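Side-chain contacts in DUF4627 domain-containing protein (Bacteroides thetaiotaomicron, PDB 3SEE), which is of unknown function but probably binds sugars, being built on a galactose-binding domain-like fold: residues A[134-139]-A[184-189]; A[107-112]-A[210-215]. All coordinates share one frame; numbering follows the deposited sequence.

Interaction 1. Residues A[134-139]-A[184-189]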
# COMPACT_ATOMS: atom_id res chain seq x y z
N ARG A 134 -10.48 -5.64 -6.29
CA ARG A 134 -11.38 -6.37 -7.15
C ARG A 134 -12.69 -6.75 -6.50
O ARG A 134 -13.74 -6.73 -7.14
CB ARG A 134 -10.67 -7.60 -7.66
CG ARG A 134 -11.21 -8.15 -8.83
CD ARG A 134 -10.21 -9.01 -9.58
NE ARG A 134 -10.99 -9.45 -10.70
CZ ARG A 134 -11.33 -10.69 -10.95
NH1 ARG A 134 -10.94 -11.68 -10.15
NH2 ARG A 134 -12.00 -10.95 -12.04
N ASP A 135 -12.64 -7.05 -5.20
CA ASP A 135 -13.83 -7.45 -4.46
C ASP A 135 -14.67 -6.28 -3.97
O ASP A 135 -15.66 -6.47 -3.28
CB ASP A 135 -13.46 -8.36 -3.28
CG ASP A 135 -13.30 -9.80 -3.70
OD1 ASP A 135 -14.11 -10.25 -4.52
OD2 ASP A 135 -12.35 -10.47 -3.24
N TYR A 136 -14.32 -5.05 -4.34
CA TYR A 136 -15.13 -3.90 -3.87
C TYR A 136 -16.51 -3.92 -4.50
O TYR A 136 -16.66 -4.09 -5.70
CB TYR A 136 -14.46 -2.58 -4.19
CG TYR A 136 -15.22 -1.35 -3.73
CD1 TYR A 136 -15.60 -1.23 -2.40
CD2 TYR A 136 -15.54 -0.33 -4.59
CE1 TYR A 136 -16.27 -0.12 -1.95
CE2 TYR A 136 -16.19 0.79 -4.14
CZ TYR A 136 -16.57 0.91 -2.82
OH TYR A 136 -17.22 2.04 -2.37
N ASP A 137 -17.50 -3.69 -3.65
CA ASP A 137 -18.89 -3.49 -4.08
C ASP A 137 -19.47 -2.41 -3.16
O ASP A 137 -19.67 -2.65 -1.97
CB ASP A 137 -19.64 -4.83 -3.95
CG ASP A 137 -21.10 -4.77 -4.32
OD1 ASP A 137 -21.73 -3.74 -4.13
OD2 ASP A 137 -21.62 -5.82 -4.76
N ALA A 138 -19.68 -1.21 -3.70
CA ALA A 138 -20.09 -0.05 -2.89
C ALA A 138 -21.45 -0.23 -2.27
O ALA A 138 -21.72 0.32 -1.21
CB ALA A 138 -20.08 1.25 -3.72
N ASP A 139 -22.30 -0.99 -2.94
CA ASP A 139 -23.66 -1.25 -2.45
C ASP A 139 -23.64 -2.20 -1.26
O ASP A 139 -24.31 -1.96 -0.24
CB ASP A 139 -24.54 -1.79 -3.58
CG ASP A 139 -24.69 -0.80 -4.73
OD1 ASP A 139 -25.01 0.39 -4.51
OD2 ASP A 139 -24.45 -1.21 -5.89
N LEU A 184 -17.89 9.93 -4.17
CA LEU A 184 -17.09 8.77 -4.55
C LEU A 184 -17.58 8.23 -5.89
O LEU A 184 -18.80 8.04 -6.09
CB LEU A 184 -17.15 7.67 -3.47
CG LEU A 184 -16.30 6.42 -3.72
CD1 LEU A 184 -15.84 5.83 -2.38
CD2 LEU A 184 -17.01 5.36 -4.56
N GLU A 185 -16.65 7.95 -6.79
CA GLU A 185 -16.91 7.40 -8.11
C GLU A 185 -15.94 6.29 -8.44
O GLU A 185 -14.74 6.46 -8.28
CB GLU A 185 -16.77 8.47 -9.19
CG GLU A 185 -17.72 9.64 -9.09
CD GLU A 185 -17.61 10.63 -10.24
OE1 GLU A 185 -16.90 10.36 -11.23
OE2 GLU A 185 -18.26 11.71 -10.15
N VAL A 186 -16.49 5.19 -8.94
CA VAL A 186 -15.74 4.11 -9.56
C VAL A 186 -15.92 4.30 -11.06
O VAL A 186 -17.05 4.52 -11.52
CB VAL A 186 -16.28 2.75 -9.13
CG1 VAL A 186 -15.58 1.63 -9.89
CG2 VAL A 186 -16.11 2.55 -7.60
N SER A 187 -14.85 4.20 -11.81
CA SER A 187 -14.91 4.33 -13.26
C SER A 187 -13.94 3.38 -13.95
O SER A 187 -12.96 2.91 -13.36
CB SER A 187 -14.66 5.79 -13.65
OG SER A 187 -13.37 6.19 -13.24
N ASP A 188 -14.19 3.12 -15.22
CA ASP A 188 -13.28 2.31 -15.99
C ASP A 188 -12.03 3.14 -16.31
O ASP A 188 -12.11 4.29 -16.75
CB ASP A 188 -13.90 1.86 -17.31
CG ASP A 188 -15.00 0.84 -17.14
OD1 ASP A 188 -15.17 0.26 -16.06
OD2 ASP A 188 -15.69 0.59 -18.16
N THR A 189 -10.87 2.53 -16.11
CA THR A 189 -9.60 3.22 -16.37
C THR A 189 -9.51 3.52 -17.85
O THR A 189 -9.73 2.65 -18.68
CB THR A 189 -8.44 2.31 -16.00
OG1 THR A 189 -8.70 1.79 -14.68
CG2 THR A 189 -7.11 3.06 -16.01
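Tyr136 and Val186 meet at the rim of the tyrosine ring: Val186 CG2 sits 3.9 Å from Tyr136 CE2, close to the ring plane, so the methyl packs against the edge and not over a face. Val186 holds CG1 anti to its backbone N (chi1 175°), which leaves CG2 as the branch that reaches the ring. Further out, the phenol end runs head-on toward Leu184, with Tyr136 OH 4.0 Å from both Leu184 CD1 and CD2. Leu184 was modelled in two conformers, so this second touch is less certain than the first. The contact is small, burying 108 Å² in all, and it is made by van der Waals packing alone, methyl on ring carbon and methyl on hydroxyl; Tyr136 and Leu184 are buried, whereas Val186 is exposed.

Within segment 134-139 itself, the backbone N of Ala138 lies over the centre of one Tyr136 face, 3.8 Å above the ring plane, so the chain folds back across its own tyrosine. Just beyond, Asp137 OD1 accepts from Asp139 N in the manner of an Asx turn, a weak bond at 3.1 Å with an N-H...O angle of 124°, and also from Ala140 N.

Segment 134-139 has just left strand 130-133, and the backbone of Arg134 still pairs with Tyr165 of strand 160-167. Strand 186-188 is an outermost strand of the eight-stranded antiparallel sheet, bonded through Ser187 to Val171 of strand 170-172. Lys178, from a loop, touches both Tyr136 and Leu184. The contact therefore joins the loop leaving strand 130-133 to an edge strand of the sheet, with strand 170-172 between them in the strand order.

Interaction 2. Residues A[107-112]-A[210-215]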
# COMPACT_ATOMS: atom_id res chain seq x y z
N THR A 107 -3.50 -7.67 14.57
CA THR A 107 -2.98 -6.44 13.97
C THR A 107 -3.23 -6.44 12.48
O THR A 107 -2.90 -7.39 11.81
CB THR A 107 -1.47 -6.32 14.22
OG1 THR A 107 -1.21 -6.32 15.62
CG2 THR A 107 -0.91 -5.01 13.67
N PRO A 108 -3.82 -5.36 11.94
CA PRO A 108 -4.00 -5.31 10.48
C PRO A 108 -2.78 -4.87 9.70
O PRO A 108 -1.98 -4.06 10.17
CB PRO A 108 -5.12 -4.30 10.31
CG PRO A 108 -5.02 -3.43 11.50
CD PRO A 108 -4.45 -4.23 12.63
N VAL A 109 -2.69 -5.38 8.48
CA VAL A 109 -1.77 -4.87 7.48
C VAL A 109 -2.60 -4.52 6.25
O VAL A 109 -3.65 -5.12 6.01
CB VAL A 109 -0.68 -5.89 7.17
CG1 VAL A 109 -1.23 -7.17 6.57
CG2 VAL A 109 0.44 -5.28 6.35
N SER A 110 -2.13 -3.54 5.49
CA SER A 110 -2.94 -2.88 4.50
C SER A 110 -2.16 -2.54 3.25
O SER A 110 -0.94 -2.44 3.27
CB SER A 110 -3.52 -1.61 5.09
OG SER A 110 -4.16 -1.87 6.35
N VAL A 111 -2.90 -2.31 2.18
CA VAL A 111 -2.38 -2.06 0.84
C VAL A 111 -3.24 -1.02 0.14
O VAL A 111 -4.47 -1.07 0.26
CB VAL A 111 -2.54 -3.34 -0.01
CG1 VAL A 111 -2.13 -3.09 -1.47
CG2 VAL A 111 -1.77 -4.48 0.61
N TYR A 112 -2.65 -0.18 -0.70
CA TYR A 112 -3.37 0.51 -1.76
C TYR A 112 -2.37 0.74 -2.91
O TYR A 112 -1.15 0.61 -2.72
CB TYR A 112 -4.05 1.81 -1.30
CG TYR A 112 -3.16 2.91 -0.76
CD1 TYR A 112 -2.43 3.72 -1.62
CD2 TYR A 112 -3.01 3.10 0.60
CE1 TYR A 112 -1.61 4.72 -1.14
CE2 TYR A 112 -2.18 4.10 1.09
CZ TYR A 112 -1.49 4.92 0.21
OH TYR A 112 -0.66 5.92 0.66
N GLY A 210 1.13 -1.04 17.19
CA GLY A 210 1.38 -2.28 16.48
C GLY A 210 2.77 -2.30 15.87
O GLY A 210 3.39 -1.25 15.66
N VAL A 211 3.25 -3.50 15.59
CA VAL A 211 4.51 -3.70 14.92
C VAL A 211 4.28 -4.77 13.87
O VAL A 211 3.90 -5.91 14.21
CB VAL A 211 5.64 -4.13 15.88
CG1 VAL A 211 6.94 -4.35 15.09
CG2 VAL A 211 5.83 -3.11 17.02
N VAL A 212 4.48 -4.42 12.60
CA VAL A 212 4.27 -5.34 11.47
C VAL A 212 5.56 -5.43 10.66
O VAL A 212 6.17 -4.41 10.36
CB VAL A 212 3.08 -4.86 10.58
CG1 VAL A 212 2.88 -5.76 9.38
CG2 VAL A 212 1.78 -4.77 11.40
N GLU A 213 5.94 -6.65 10.31
CA GLU A 213 7.09 -6.91 9.44
C GLU A 213 6.60 -7.48 8.12
O GLU A 213 5.63 -8.23 8.10
CB GLU A 213 8.03 -7.86 10.14
CG GLU A 213 8.59 -7.30 11.43
CD GLU A 213 9.21 -8.37 12.28
OE1 GLU A 213 10.40 -8.66 12.12
OE2 GLU A 213 8.49 -8.95 13.13
N ILE A 214 7.26 -7.07 7.04
CA ILE A 214 6.84 -7.35 5.68
C ILE A 214 7.98 -7.98 4.91
O ILE A 214 9.11 -7.47 4.95
CB ILE A 214 6.44 -6.02 4.99
CG1 ILE A 214 5.16 -5.45 5.62
CG2 ILE A 214 6.26 -6.20 3.47
CD1 ILE A 214 5.17 -3.97 5.70
N SER A 215 7.70 -9.05 4.19
CA SER A 215 8.71 -9.66 3.34
C SER A 215 8.10 -10.34 2.11
O SER A 215 6.91 -10.65 2.11
CB SER A 215 9.58 -10.65 4.14
OG SER A 215 10.75 -10.99 3.40
O HOH W 1 1.43 -5.75 16.53
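The two methyls of Val212 go to different partners. Val212 CG2 meets Thr107 CG2 at 3.5 Å, a tight approach in which the two side chains run alongside each other, pointing opposite ways. Val212 CG2 also lies 4.0 Å from Pro108 O. The other branch turns instead to Val109: Val212 CG1 is 3.9 Å from Val109 CG2.

These contacts lie in the interior of a beta-sandwich of the galactose-binding domain-like kind: strand 108-115 belongs to the six-stranded sheet and strand 211-221 to the eight-stranded one, and the valines fill the space where the layers face each other. Phe98, on the strand next to 211-221, also packs on Val109. With an alanine at Val212, the methyls of Thr107 and Val109 would probably lose their shared partner, leaving a gap between the sheets.

The polar link is indirect. Thr107 places CG2 anti to its backbone N and OG1 beside it (chi1 -59°), so one branch packs on Val212 while the other takes part in hydrogen bonding. A water donates to Thr107 OG1 at 2.9 Å and accepts from Val211 N at 3.0 Å; Thr107 OG1 is also hydrogen-bonded to Glu104 O.

How the interactions relate
From the N terminus, the chain first reaches 107-112, on strand 108-115, which waits 97 residues for its partner at 210-215. Interaction 1 falls wholly within that span: the chain passes through 134-139, and after 44 residues holding strands 149-152, 160-167 and 170-172 it closes the smaller loop at 184-189. The loops thus nest without crossing. Interaction 2 ties the two sheets together face to face, whereas interaction 1 joins a loop to an edge strand of the eight-stranded sheet, which both contacts reach. Their centres lie about 24 Å apart and their nearest atoms about 10 Å, so they do not touch.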